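Local coordinates for protein beta-1,3-1,4-glucanase (Caldicellulosiruptor sp. F32, PDB 5H4R) that probably hydrolyses mixed-linkage beta-1,3-1,4-glucans such as lichenan, as a family 5 glycoside hydrolase, and holds cellotetraose here in an engineered mutant form, at residues A31-P36 with F307-Y312; Y248-E253 with Y312-S317; Y277-Q282 with Q337-F342. The protein carries 1 engineered substitution. All blocks are in the same frame, centred on the assembly; numbering follows the deposited sequence.

Interaction 1 (A31-P36 with F307-Y312); sequences ASRKIP and FMDKLY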
loop_
_atom_site.group_PDB
_atom_site.type_symbol
_atom_site.label_atom_id
_atom_site.label_comp_id
_atom_site.label_asym_id
_atom_site.label_seq_id
_atom_site.Cartn_x
_atom_site.Cartn_y
_atom_site.Cartn_z
ATOM N N ALA A 31 11.518 17.475 14.769
ATOM C CA ALA A 31 10.667 17.583 15.944
ATOM C C ALA A 31 9.319 16.902 15.718
ATOM O O ALA A 31 8.734 16.987 14.636
ATOM C CB ALA A 31 10.459 19.058 16.296
ATOM N N SER A 32 8.825 16.209 16.742
ATOM C CA SER A 32 7.499 15.610 16.647
ATOM C C SER A 32 6.433 16.703 16.651
ATOM O O SER A 32 6.548 17.716 17.347
ATOM C CB SER A 32 7.246 14.630 17.797
ATOM O OG SER A 32 5.967 14.001 17.663
ATOM N N ARG A 33 5.402 16.502 15.843
ATOM C CA ARG A 33 4.229 17.348 15.856
ATOM C C ARG A 33 3.264 16.865 16.937
ATOM O O ARG A 33 3.393 15.761 17.477
ATOM C CB ARG A 33 3.540 17.328 14.486
ATOM C CG ARG A 33 4.416 17.786 13.299
ATOM C CD ARG A 33 4.859 19.222 13.399
ATOM N NE ARG A 33 3.807 20.140 12.995
ATOM C CZ ARG A 33 3.421 20.285 11.729
ATOM N NH1 ARG A 33 4.004 19.558 10.750
ATOM N NH2 ARG A 33 2.449 21.130 11.453
ATOM N N LYS A 34 2.282 17.698 17.252
ATOM C CA LYS A 34 1.219 17.260 18.151
ATOM C C LYS A 34 0.387 16.210 17.445
ATOM O O LYS A 34 -0.119 16.456 16.345
ATOM C CB LYS A 34 0.350 18.438 18.577
ATOM C CG LYS A 34 -0.771 18.043 19.499
ATOM C CD LYS A 34 -0.233 17.594 20.864
ATOM C CE LYS A 34 -1.353 17.430 21.899
ATOM N NZ LYS A 34 -2.243 16.264 21.606
ATOM N N ILE A 35 0.268 15.037 18.051
ATOM C CA ILE A 35 -0.519 13.934 17.512
ATOM C C ILE A 35 -1.722 13.738 18.430
ATOM O O ILE A 35 -1.542 13.512 19.642
ATOM C CB ILE A 35 0.296 12.634 17.400
ATOM C CG1 ILE A 35 1.673 12.869 16.737
ATOM C CG2 ILE A 35 -0.521 11.570 16.653
ATOM C CD1 ILE A 35 1.612 13.565 15.423
ATOM N N PRO A 36 -2.951 13.886 17.941
ATOM C CA PRO A 36 -4.101 13.697 18.831
ATOM C C PRO A 36 -4.083 12.322 19.475
ATOM O O PRO A 36 -3.718 11.322 18.852
ATOM C CB PRO A 36 -5.303 13.884 17.905
ATOM C CG PRO A 36 -4.759 14.802 16.826
ATOM C CD PRO A 36 -3.354 14.387 16.610
ATOM N N PHE A 307 4.350 16.720 1.051
ATOM C CA PHE A 307 3.102 15.970 1.054
ATOM C C PHE A 307 2.756 15.509 2.468
ATOM O O PHE A 307 1.579 15.449 2.828
ATOM C CB PHE A 307 3.161 14.799 0.039
ATOM C CG PHE A 307 3.747 13.523 0.581
ATOM C CD1 PHE A 307 2.946 12.558 1.204
ATOM C CD2 PHE A 307 5.082 13.249 0.420
ATOM C CE1 PHE A 307 3.493 11.401 1.687
ATOM C CE2 PHE A 307 5.634 12.080 0.909
ATOM C CZ PHE A 307 4.827 11.144 1.533
ATOM N N MET A 308 3.758 15.222 3.295
ATOM C CA MET A 308 3.470 14.789 4.654
ATOM C C MET A 308 2.894 15.934 5.472
ATOM O O MET A 308 1.962 15.735 6.269
ATOM C CB MET A 308 4.734 14.227 5.288
ATOM C CG MET A 308 5.219 12.952 4.642
ATOM S SD MET A 308 6.510 12.238 5.642
ATOM C CE MET A 308 6.880 10.776 4.700
ATOM N N ASP A 309 3.414 17.148 5.269
ATOM C CA ASP A 309 2.838 18.314 5.925
ATOM C C ASP A 309 1.371 18.499 5.557
ATOM O O ASP A 309 0.539 18.811 6.417
ATOM C CB ASP A 309 3.602 19.579 5.546
ATOM C CG ASP A 309 4.918 19.727 6.287
ATOM O OD1 ASP A 309 5.101 19.105 7.366
ATOM O OD2 ASP A 309 5.770 20.500 5.778
ATOM N N LYS A 310 1.029 18.331 4.276
ATOM C CA LYS A 310 -0.350 18.564 3.873
ATOM C C LYS A 310 -1.276 17.494 4.445
ATOM O O LYS A 310 -2.417 17.795 4.832
ATOM C CB LYS A 310 -0.465 18.609 2.347
ATOM C CG LYS A 310 0.337 19.724 1.670
ATOM C CD LYS A 310 -0.153 21.085 2.015
ATOM C CE LYS A 310 0.677 21.780 3.103
ATOM N NZ LYS A 310 0.229 23.212 3.315
ATOM N N LEU A 311 -0.802 16.242 4.495
ATOM C CA LEU A 311 -1.580 15.151 5.084
ATOM C C LEU A 311 -1.743 15.333 6.589
ATOM O O LEU A 311 -2.815 15.044 7.144
ATOM C CB LEU A 311 -0.921 13.810 4.777
ATOM C CG LEU A 311 -0.965 13.334 3.328
ATOM C CD1 LEU A 311 -0.179 12.058 3.176
ATOM C CD2 LEU A 311 -2.393 13.127 2.823
ATOM N N TYR A 312 -0.695 15.792 7.274
ATOM C CA TYR A 312 -0.835 16.116 8.688
ATOM C C TYR A 312 -1.870 17.226 8.893
ATOM O O TYR A 312 -2.729 17.133 9.780
ATOM C CB TYR A 312 0.522 16.507 9.272
ATOM C CG TYR A 312 0.432 16.975 10.690
ATOM C CD1 TYR A 312 0.419 16.069 11.734
ATOM C CD2 TYR A 312 0.311 18.328 10.989
ATOM C CE1 TYR A 312 0.316 16.493 13.042
ATOM C CE2 TYR A 312 0.195 18.770 12.299
ATOM C CZ TYR A 312 0.199 17.844 13.326
ATOM O OH TYR A 312 0.101 18.294 14.637
HETATM O O HOH W 1 2.245 20.830 8.579
#

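Interaction 2 (Y248-E253 with Y312-S317); sequences YVLIDE and YDKFVS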
loop_
_atom_site.group_PDB
_atom_site.type_symbol
_atom_site.label_atom_id
_atom_site.label_comp_id
_atom_site.label_asym_id
_atom_site.label_seq_id
_atom_site.Cartn_x
_atom_site.Cartn_y
_atom_site.Cartn_z
ATOM N N TYR A 248 -4.688 13.652 -4.252
ATOM C CA TYR A 248 -6.076 13.407 -4.609
ATOM C C TYR A 248 -6.880 12.880 -3.428
ATOM O O TYR A 248 -8.071 12.596 -3.576
ATOM C CB TYR A 248 -6.150 12.503 -5.855
ATOM C CG TYR A 248 -5.406 13.178 -6.984
ATOM C CD1 TYR A 248 -5.571 14.545 -7.226
ATOM C CD2 TYR A 248 -4.503 12.474 -7.776
ATOM C CE1 TYR A 248 -4.841 15.192 -8.232
ATOM C CE2 TYR A 248 -3.777 13.118 -8.781
ATOM C CZ TYR A 248 -3.948 14.467 -8.988
ATOM O OH TYR A 248 -3.218 15.102 -9.971
ATOM N N VAL A 249 -6.278 12.831 -2.235
ATOM C CA VAL A 249 -7.060 12.895 -1.009
ATOM C C VAL A 249 -7.028 14.284 -0.408
ATOM O O VAL A 249 -7.854 14.580 0.473
ATOM C CB VAL A 249 -6.609 11.857 0.043
ATOM C CG1 VAL A 249 -6.971 10.444 -0.433
ATOM C CG2 VAL A 249 -5.135 11.988 0.347
ATOM N N LEU A 250 -6.127 15.160 -0.876
ATOM C CA LEU A 250 -6.041 16.519 -0.370
ATOM C C LEU A 250 -7.037 17.448 -1.053
ATOM O O LEU A 250 -7.435 18.454 -0.447
ATOM C CB LEU A 250 -4.607 17.039 -0.521
ATOM C CG LEU A 250 -3.592 16.348 0.401
ATOM C CD1 LEU A 250 -2.157 16.734 -0.009
ATOM C CD2 LEU A 250 -3.837 16.665 1.868
ATOM N N ILE A 251 -7.449 17.131 -2.286
ATOM C CA ILE A 251 -8.464 17.930 -2.958
ATOM C C ILE A 251 -9.764 17.919 -2.161
ATOM O O ILE A 251 -10.109 16.932 -1.487
ATOM C CB ILE A 251 -8.719 17.442 -4.397
ATOM C CG1 ILE A 251 -9.096 15.967 -4.415
ATOM C CG2 ILE A 251 -7.497 17.740 -5.298
ATOM C CD1 ILE A 251 -9.498 15.434 -5.816
ATOM N N ASP A 252 -10.516 19.021 -2.283
ATOM C CA ASP A 252 -11.796 19.153 -1.586
ATOM C C ASP A 252 -12.785 18.086 -2.034
ATOM O O ASP A 252 -13.676 17.695 -1.271
ATOM C CB ASP A 252 -12.396 20.537 -1.840
ATOM C CG ASP A 252 -11.599 21.650 -1.210
ATOM O OD1 ASP A 252 -10.768 21.379 -0.311
ATOM O OD2 ASP A 252 -11.837 22.809 -1.604
ATOM N N GLU A 253 -12.651 17.612 -3.273
ATOM C CA GLU A 253 -13.619 16.692 -3.839
ATOM C C GLU A 253 -13.509 15.278 -3.279
ATOM O O GLU A 253 -14.436 14.491 -3.491
ATOM C CB GLU A 253 -13.472 16.654 -5.363
ATOM C CG GLU A 253 -13.968 17.923 -6.047
ATOM C CD GLU A 253 -12.907 19.005 -6.176
ATOM O OE1 GLU A 253 -11.814 18.882 -5.586
ATOM O OE2 GLU A 253 -13.187 20.003 -6.871
ATOM N N TYR A 312 -0.695 15.792 7.274
ATOM C CA TYR A 312 -0.835 16.116 8.688
ATOM C C TYR A 312 -1.870 17.226 8.893
ATOM O O TYR A 312 -2.729 17.133 9.780
ATOM C CB TYR A 312 0.522 16.507 9.272
ATOM C CG TYR A 312 0.432 16.975 10.690
ATOM C CD1 TYR A 312 0.419 16.069 11.734
ATOM C CD2 TYR A 312 0.311 18.328 10.989
ATOM C CE1 TYR A 312 0.316 16.493 13.042
ATOM C CE2 TYR A 312 0.195 18.770 12.299
ATOM C CZ TYR A 312 0.199 17.844 13.326
ATOM O OH TYR A 312 0.101 18.294 14.637
ATOM N N ASP A 313 -1.846 18.263 8.043
ATOM C CA ASP A 313 -2.771 19.378 8.205
ATOM C C ASP A 313 -4.214 18.932 8.024
ATOM O O ASP A 313 -5.103 19.313 8.800
ATOM C CB ASP A 313 -2.467 20.493 7.202
ATOM C CG ASP A 313 -1.161 21.207 7.465
ATOM O OD1 ASP A 313 -0.560 21.019 8.542
ATOM O OD2 ASP A 313 -0.749 21.989 6.573
ATOM N N LYS A 314 -4.485 18.149 6.974
ATOM C CA LYS A 314 -5.871 17.840 6.636
ATOM C C LYS A 314 -6.435 16.721 7.504
ATOM O O LYS A 314 -7.622 16.752 7.865
ATOM C CB LYS A 314 -5.986 17.442 5.161
ATOM C CG LYS A 314 -7.428 17.240 4.739
ATOM C CD LYS A 314 -7.617 17.111 3.217
ATOM C CE LYS A 314 -9.084 16.945 2.889
ATOM N NZ LYS A 314 -9.345 16.821 1.426
ATOM N N PHE A 315 -5.608 15.728 7.835
ATOM C CA PHE A 315 -6.102 14.505 8.461
ATOM C C PHE A 315 -5.528 14.286 9.856
ATOM O O PHE A 315 -6.289 14.311 10.818
ATOM C CB PHE A 315 -5.803 13.305 7.571
ATOM C CG PHE A 315 -6.455 13.375 6.218
ATOM C CD1 PHE A 315 -7.829 13.405 6.100
ATOM C CD2 PHE A 315 -5.691 13.391 5.069
ATOM C CE1 PHE A 315 -8.453 13.445 4.843
ATOM C CE2 PHE A 315 -6.313 13.452 3.822
ATOM C CZ PHE A 315 -7.685 13.484 3.724
ATOM N N VAL A 316 -4.226 14.029 9.999
ATOM C CA VAL A 316 -3.713 13.565 11.292
ATOM C C VAL A 316 -4.013 14.580 12.388
ATOM O O VAL A 316 -4.413 14.216 13.505
ATOM C CB VAL A 316 -2.210 13.281 11.211
ATOM C CG1 VAL A 316 -1.692 12.867 12.576
ATOM C CG2 VAL A 316 -1.917 12.214 10.162
ATOM N N SER A 317 -3.760 15.863 12.111
ATOM C CA SER A 317 -3.956 16.904 13.116
ATOM C C SER A 317 -5.404 16.993 13.563
ATOM O O SER A 317 -5.685 17.527 14.644
ATOM C CB SER A 317 -3.500 18.266 12.562
ATOM O OG SER A 317 -4.397 18.741 11.568
HETATM O O HOH W 2 -12.070 16.332 1.446
HETATM O O HOH W 3 -9.767 19.756 1.463
#

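Interaction 3 (Y277-Q282 with Q337-F342); sequences YNFALQ and QSRVEF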
loop_
_atom_site.group_PDB
_atom_site.type_symbol
_atom_site.label_atom_id
_atom_site.label_comp_id
_atom_site.label_asym_id
_atom_site.label_seq_id
_atom_site.Cartn_x
_atom_site.Cartn_y
_atom_site.Cartn_z
ATOM N N TYR A 277 10.364 11.663 -6.671
ATOM C CA TYR A 277 10.195 10.681 -7.740
ATOM C C TYR A 277 11.491 10.431 -8.505
ATOM O O TYR A 277 11.835 9.274 -8.793
ATOM C CB TYR A 277 9.096 11.163 -8.684
ATOM C CG TYR A 277 8.979 10.365 -9.956
ATOM C CD1 TYR A 277 8.304 9.138 -9.966
ATOM C CD2 TYR A 277 9.536 10.815 -11.133
ATOM C CE1 TYR A 277 8.216 8.406 -11.110
ATOM C CE2 TYR A 277 9.435 10.072 -12.285
ATOM C CZ TYR A 277 8.774 8.877 -12.260
ATOM O OH TYR A 277 8.693 8.164 -13.449
ATOM N N ASN A 278 12.218 11.498 -8.851
ATOM C CA ASN A 278 13.384 11.343 -9.723
ATOM C C ASN A 278 14.466 10.490 -9.066
ATOM O O ASN A 278 15.238 9.811 -9.770
ATOM C CB ASN A 278 13.930 12.707 -10.163
ATOM C CG ASN A 278 14.382 13.614 -9.009
ATOM O OD1 ASN A 278 14.247 13.295 -7.845
ATOM N ND2 ASN A 278 14.941 14.764 -9.365
ATOM N N PHE A 279 14.528 10.482 -7.729
ATOM C CA PHE A 279 15.424 9.614 -6.971
ATOM C C PHE A 279 14.843 8.223 -6.717
ATOM O O PHE A 279 15.498 7.210 -6.977
ATOM C CB PHE A 279 15.774 10.255 -5.615
ATOM C CG PHE A 279 16.540 9.354 -4.720
ATOM C CD1 PHE A 279 17.859 9.065 -4.966
ATOM C CD2 PHE A 279 15.924 8.746 -3.627
ATOM C CE1 PHE A 279 18.557 8.202 -4.158
ATOM C CE2 PHE A 279 16.628 7.891 -2.821
ATOM C CZ PHE A 279 17.936 7.624 -3.069
ATOM N N ALA A 280 13.615 8.165 -6.203
ATOM C CA ALA A 280 13.082 6.944 -5.615
ATOM C C ALA A 280 12.541 5.953 -6.636
ATOM O O ALA A 280 12.695 4.746 -6.454
ATOM C CB ALA A 280 11.980 7.322 -4.645
ATOM N N LEU A 281 11.891 6.436 -7.688
ATOM C CA LEU A 281 11.101 5.566 -8.555
ATOM C C LEU A 281 11.464 5.688 -10.029
ATOM O O LEU A 281 11.417 4.688 -10.745
ATOM C CB LEU A 281 9.630 5.863 -8.328
ATOM C CG LEU A 281 8.629 5.110 -9.200
ATOM C CD1 LEU A 281 8.761 3.627 -8.998
ATOM C CD2 LEU A 281 7.215 5.585 -8.842
ATOM N N GLN A 282 11.838 6.877 -10.505
ATOM C CA GLN A 282 12.255 7.023 -11.891
ATOM C C GLN A 282 13.421 6.089 -12.196
ATOM O O GLN A 282 14.339 5.930 -11.391
ATOM C CB GLN A 282 12.648 8.476 -12.187
ATOM C CG GLN A 282 12.861 8.733 -13.645
ATOM C CD GLN A 282 12.957 10.219 -13.959
ATOM O OE1 GLN A 282 13.227 11.034 -13.083
ATOM N NE2 GLN A 282 12.732 10.574 -15.214
ATOM N N GLN A 337 24.368 4.379 0.251
ATOM C CA GLN A 337 24.383 5.439 1.255
ATOM C C GLN A 337 23.208 6.389 1.057
ATOM O O GLN A 337 22.555 6.802 2.031
ATOM C CB GLN A 337 25.707 6.199 1.195
ATOM C CG GLN A 337 25.778 7.320 2.197
ATOM C CD GLN A 337 25.754 6.814 3.631
ATOM O OE1 GLN A 337 26.425 5.819 3.977
ATOM N NE2 GLN A 337 25.011 7.513 4.488
ATOM N N SER A 338 22.917 6.757 -0.199
ATOM C CA SER A 338 21.758 7.615 -0.456
ATOM C C SER A 338 20.452 6.953 -0.033
ATOM O O SER A 338 19.570 7.604 0.538
ATOM C CB SER A 338 21.666 7.983 -1.935
ATOM O OG SER A 338 22.689 8.880 -2.331
ATOM N N ARG A 339 20.277 5.669 -0.358
ATOM C CA ARG A 339 19.027 5.007 -0.015
ATOM C C ARG A 339 18.888 4.817 1.497
ATOM O O ARG A 339 17.770 4.882 2.025
ATOM C CB ARG A 339 18.924 3.687 -0.761
ATOM C CG ARG A 339 18.829 3.858 -2.248
ATOM C CD ARG A 339 18.146 2.686 -2.905
ATOM N NE ARG A 339 18.957 1.481 -2.782
ATOM C CZ ARG A 339 18.499 0.227 -2.725
ATOM N NH1 ARG A 339 17.199 -0.060 -2.752
ATOM N NH2 ARG A 339 19.370 -0.759 -2.644
ATOM N N VAL A 340 20.005 4.631 2.205
ATOM C CA VAL A 340 20.002 4.565 3.673
ATOM C C VAL A 340 19.558 5.900 4.281
ATOM O O VAL A 340 18.685 5.954 5.167
ATOM C CB VAL A 340 21.396 4.141 4.170
ATOM C CG1 VAL A 340 21.575 4.388 5.664
ATOM C CG2 VAL A 340 21.677 2.680 3.837
ATOM N N GLU A 341 20.136 7.006 3.810
ATOM C CA GLU A 341 19.735 8.307 4.336
ATOM C C GLU A 341 18.275 8.606 4.020
ATOM O O GLU A 341 17.529 9.089 4.886
ATOM C CB GLU A 341 20.642 9.403 3.789
ATOM C CG GLU A 341 22.058 9.340 4.335
ATOM C CD GLU A 341 22.997 10.414 3.774
ATOM O OE1 GLU A 341 22.553 11.560 3.507
ATOM O OE2 GLU A 341 24.201 10.102 3.578
ATOM N N PHE A 342 17.855 8.332 2.775
ATOM C CA PHE A 342 16.459 8.471 2.372
ATOM C C PHE A 342 15.530 7.708 3.307
ATOM O O PHE A 342 14.496 8.237 3.743
ATOM C CB PHE A 342 16.295 7.957 0.936
ATOM C CG PHE A 342 14.873 7.735 0.506
ATOM C CD1 PHE A 342 14.105 8.759 -0.004
ATOM C CD2 PHE A 342 14.314 6.458 0.577
ATOM C CE1 PHE A 342 12.787 8.526 -0.409
ATOM C CE2 PHE A 342 13.013 6.218 0.173
ATOM C CZ PHE A 342 12.247 7.246 -0.325
#

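Interaction 1 (A31-P36 with F307-Y312)
R33 and Y312 bring the two backbones closest, with CA atoms 8.9 Å apart, where an irregular, non-helical segment passes the outer side of helix 298-316. This is the surface of a TIM barrel, and the N-terminal chain that leads into helix 39-47 is tied to one of the barrel's outer helices. A backbone bond between R33 and A352 holds the same segment at the neighbouring helix 336-352. A long, flat side chain ending in a donor suits position 312: CG lies anti to the backbone N (chi1 175°), and the phenol group spans the gap between the backbones. Y312 OH donates to K34 O at a short 2.5 Å, meeting a carbonyl lone pair in its plane at a C=O...O angle of 136°. R33 lies over one face of the ring. Its CB sits 3.6 Å from Y312 CZ; its chain bends at chi2 and chi3, and NH2 lies 3.4 Å from Y312 CE2, near the rim. The guanidinium is tilted 44° from the ring instead of lying flat on it. At the guanidinium edge, R33 NH1 forms a rather long salt bridge with D309 OD1, 3.6 Å away, the two side chains crossing at about a right angle. The main partner of D309 OD1 is R353, so one carboxylate oxygen serves two arginines. I35 adds an apolar touch at the ring edge, its CD1 4.0 Å from Y312 CE1. In the guanidinium plane, water 1 accepts from R33 NH2 at 2.9 Å and returns a weak bond to D309 O.

Interaction 2 (Y248-E253 with Y312-S317)
K314 NZ donates to V249 O at 2.9 Å, with a C=O...N angle of 140° and the donor tilted 20° out of the carbonyl plane. A second, weak bond runs from the same nitrogen to L250 O at 3.1 Å. I251 O is also close, but at a poor angle for bonding. These carbonyls gather where helix 247-250 ends, and the ammonium charge would probably be stabilised by the negative end of that helix. Two waters also accept from NZ, water 2 at 2.8 Å, and water 3 donates in turn to D252 OD1, linking two opposite charges that do not touch. Lysine suits the place because its long chain carries a multiple donor to the helix end: CG is anti to the backbone N (chi1 -175°), and the rest is extended. An alanine here would probably leave V249 O without its ammonium partner and open a gap beside L250 CD2 where the methylenes had run. L250 slides past that chain in the opposite direction, its CD2 4.0 Å from K314 CD. K314 CG lies 3.8 Å above the centre of the F315 ring. F315 turns its edge to the other segment, CZ being 3.4 Å from V249 O, and CE2 packs at 4.0 Å on V249 CG2, the two side chains at about a right angle. V249 and F315 both touch I269 of strand 267-272, and F315 reaches V322 of strand 322-327, so helix 298-316 is seated on the two adjacent barrel strands it connects.

Interaction 3 (Y277-Q282 with Q337-F342)
F279 and F342 meet obliquely, ring planes at 53° and centroids 5.5 Å apart. F279 CE2 lies 3.8 Å from F342 CG, which sits at the edge of the F279 ring. In F279 CG stands anti to the backbone N (chi1 173°), and the ring extends toward helix 336-352. There its CE1 comes 3.8 Å from S338 CB and its CZ 4.0 Å from R339 CG. S338 and F342 are a helical turn apart and present one face to the phenylalanine; a small serine leaves room for the ring, and its OG bonds to W293 N. R339 meets the ring through CG, while its head bonds A329 O and makes a cation-pi contact with Y384. F342 in turn reaches A280, whose CB is 4.3 Å from CZ. W293 meets both phenylalanines, edge-to-face with F342. The next residue after A280, L281, touches the bound glycan, so the contact lies just behind the pocket and probably helps to position that residue. Short helix 277-280 follows barrel strand 267-272 and leans on helix 336-352, which runs between strands 322-327 and 356-361 and packs through R339 against helix 385-395.

Interactions 1 and 2 are neighbours, centres about 11 Å apart, sharing Y312 and helix 298-316; they touch directly, for instance P36 CD to V316 O at 3.3 Å. Interaction 3 stands apart, its centre about 22 Å from that of interaction 1 and 25 Å from that of interaction 2. Along the chain the first partners, 31-36, 248-253 and 277-282, all precede the second, 307-312, 312-317 and 337-342, so every pair of contacts crosses. Together they fasten the N-terminal segment and two short helices to successive outer helices, 298-316 and 336-352, of one TIM barrel. Interaction 3 alone includes a residue of the glycan pocket.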